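Local coordinates for periplasmic sugar-binding protein (Chloroflexus aurantiacus, PDB 4RXU), which probably serves as the sugar-capturing component of an ABC-type carbohydrate transporter, and is seen here holding beta-D-glucopyranose, at residues 64-69 with 76-81. Sequence-based numbering, arbitrary orientation.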
loop_
_atom_site.group_PDB
_atom_site.type_symbol
_atom_site.label_atom_id
_atom_site.label_comp_id
_atom_site.label_asym_id
_atom_site.label_seq_id
_atom_site.Cartn_x
_atom_site.Cartn_y
_atom_site.Cartn_z
ATOM N N GLU A 64 19.869 7.574 -10.814
ATOM C CA GLU A 64 20.176 6.285 -10.215
ATOM C C GLU A 64 19.051 5.840 -9.273
ATOM O O GLU A 64 18.525 6.644 -8.499
ATOM C CB GLU A 64 21.517 6.314 -9.469
ATOM C CG GLU A 64 21.956 4.944 -8.967
ATOM C CD GLU A 64 23.392 4.920 -8.465
ATOM O OE1 GLU A 64 23.921 5.999 -8.107
ATOM O OE2 GLU A 64 23.995 3.823 -8.426
ATOM N N ILE A 65 18.697 4.560 -9.370
ATOM C CA ILE A 65 17.742 3.898 -8.474
ATOM C C ILE A 65 18.499 2.854 -7.665
ATOM O O ILE A 65 19.161 1.999 -8.216
ATOM C CB ILE A 65 16.619 3.191 -9.266
ATOM C CG1 ILE A 65 15.883 4.214 -10.159
ATOM C CG2 ILE A 65 15.634 2.486 -8.338
ATOM C CD1 ILE A 65 14.879 3.617 -11.129
ATOM N N LEU A 66 18.424 2.976 -6.352
ATOM C CA LEU A 66 19.007 2.021 -5.409
ATOM C C LEU A 66 17.907 1.375 -4.581
ATOM O O LEU A 66 16.928 2.033 -4.194
ATOM C CB LEU A 66 19.956 2.712 -4.434
ATOM C CG LEU A 66 21.169 3.350 -5.103
ATOM C CD1 LEU A 66 21.982 4.174 -4.118
ATOM C CD2 LEU A 66 22.047 2.302 -5.755
ATOM N N PHE A 67 18.083 0.092 -4.306
ATOM C CA PHE A 67 17.173 -0.628 -3.418
ATOM C C PHE A 67 17.873 -0.846 -2.079
ATOM O O PHE A 67 19.075 -1.050 -2.010
ATOM C CB PHE A 67 16.714 -1.984 -3.996
ATOM C CG PHE A 67 15.644 -1.865 -5.048
ATOM C CD1 PHE A 67 15.972 -1.633 -6.375
ATOM C CD2 PHE A 67 14.284 -1.957 -4.702
ATOM C CE1 PHE A 67 14.989 -1.510 -7.342
ATOM C CE2 PHE A 67 13.305 -1.826 -5.664
ATOM C CZ PHE A 67 13.657 -1.602 -6.978
ATOM N N SER A 68 17.068 -0.891 -1.033
ATOM C CA SER A 68 17.535 -1.005 0.336
ATOM C C SER A 68 17.498 -2.406 0.932
ATOM O O SER A 68 17.916 -2.594 2.073
ATOM C CB SER A 68 16.758 -0.031 1.209
ATOM O OG SER A 68 16.957 1.298 0.731
ATOM N N GLN A 69 16.981 -3.375 0.186
ATOM C CA GLN A 69 16.934 -4.782 0.621
ATOM C C GLN A 69 16.274 -4.998 1.966
ATOM O O GLN A 69 16.653 -5.873 2.754
ATOM C CB GLN A 69 18.320 -5.345 0.642
ATOM C CG GLN A 69 18.955 -5.079 -0.687
ATOM C CD GLN A 69 20.375 -5.389 -0.613
ATOM O OE1 GLN A 69 21.206 -4.511 -0.386
ATOM N NE2 GLN A 69 20.686 -6.654 -0.769
ATOM N N LYS A 76 20.096 3.870 4.681
ATOM C CA LYS A 76 20.856 5.025 5.085
ATOM C C LYS A 76 22.159 5.096 4.290
ATOM O O LYS A 76 22.535 6.186 3.846
ATOM C CB LYS A 76 21.124 5.047 6.595
ATOM C CG LYS A 76 21.762 6.351 7.036
ATOM C CD LYS A 76 21.967 6.394 8.526
ATOM C CE LYS A 76 22.292 7.801 9.010
ATOM N NZ LYS A 76 23.547 8.228 8.349
ATOM N N GLU A 77 22.827 3.960 4.115
ATOM C CA GLU A 77 24.010 3.889 3.265
ATOM C C GLU A 77 23.707 4.393 1.858
ATOM O O GLU A 77 24.460 5.191 1.299
ATOM C CB GLU A 77 24.542 2.455 3.208
ATOM C CG GLU A 77 25.036 1.923 4.543
ATOM C CD GLU A 77 26.077 0.833 4.385
ATOM O OE1 GLU A 77 26.142 0.222 3.298
ATOM O OE2 GLU A 77 26.831 0.584 5.351
ATOM N N ASN A 78 22.602 3.922 1.291
ATOM C CA ASN A 78 22.195 4.330 -0.034
ATOM C C ASN A 78 22.092 5.844 -0.110
ATOM O O ASN A 78 22.567 6.477 -1.072
ATOM C CB ASN A 78 20.849 3.702 -0.405
ATOM C CG ASN A 78 20.934 2.233 -0.764
ATOM O OD1 ASN A 78 19.889 1.534 -0.725
ATOM N ND2 ASN A 78 22.092 1.762 -1.173
ATOM N N VAL A 79 21.431 6.425 0.885
ATOM C CA VAL A 79 21.306 7.883 0.924
ATOM C C VAL A 79 22.692 8.522 0.990
ATOM O O VAL A 79 22.974 9.488 0.286
ATOM C CB VAL A 79 20.402 8.334 2.078
ATOM C CG1 VAL A 79 20.407 9.843 2.269
ATOM C CG2 VAL A 79 18.983 7.878 1.792
ATOM N N GLU A 80 23.559 7.986 1.849
ATOM C CA GLU A 80 24.885 8.582 1.991
ATOM C C GLU A 80 25.689 8.513 0.680
ATOM O O GLU A 80 26.399 9.469 0.317
ATOM C CB GLU A 80 25.630 7.958 3.167
ATOM C CG GLU A 80 24.940 8.254 4.503
ATOM C CD GLU A 80 25.434 7.433 5.669
ATOM O OE1 GLU A 80 25.822 6.271 5.464
ATOM O OE2 GLU A 80 25.406 7.961 6.812
ATOM N N ALA A 81 25.532 7.413 -0.054
ATOM C CA ALA A 81 26.228 7.232 -1.339
ATOM C C ALA A 81 25.736 8.260 -2.338
ATOM O O ALA A 81 26.516 8.837 -3.080
ATOM C CB ALA A 81 25.997 5.844 -1.884
#
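Leu66 and Asn78 meet where strand 61-67 faces helix 72-84, the first two elements of a beta-alpha-beta crossover in the type I periplasmic binding protein fold. The crossover passes over strand 29-37, the parallel neighbour of strand 61-67, and ends in strand 89-92, against which Val79 of the same helix packs. It illustrates how a helix is seated on a sheet by a few residues directed inward: the CA atoms of Leu66 and Asn78 lie 6.7 Å apart, and both side chains start out toward the opposite segment.

Followed outward from the helix, Asn78 runs along Leu66 before its tip meets polar atoms of Phe67 and Ser68. Its CB rests 3.9 Å from Leu66 CD1. With CG anti to its own carbonyl carbon (chi1 -75°), the side chain leans to the strand, and CG comes to 3.8 Å from Leu66 CB. At the tip the amide, probably turned over in the model, divides: the atom modelled as ND2 stays 3.8 Å from Leu66 CD1, while the one modelled as OD1 lies 3.0 Å from Phe67 O and 3.3 Å from Ser68 OG, where the strand gives way to the loop. Cut back to an alanine, this position would probably leave a gap beside Leu66 CB and take away a polar group next to Phe67 O and Ser68 OG.

Alternation along the strand divides the work. Phe67 turns from this helix to the other face of the sheet, packing on Trp45 and Glu49 of helix 44-59; Trp45 belongs to the glucose pocket, and the Phe67 side chain is about 10 Å from the sugar. Leu66 stays on the near face, also touching Leu82, and its CD1 methyl lies 3.9 Å from the backbone O of Asn78.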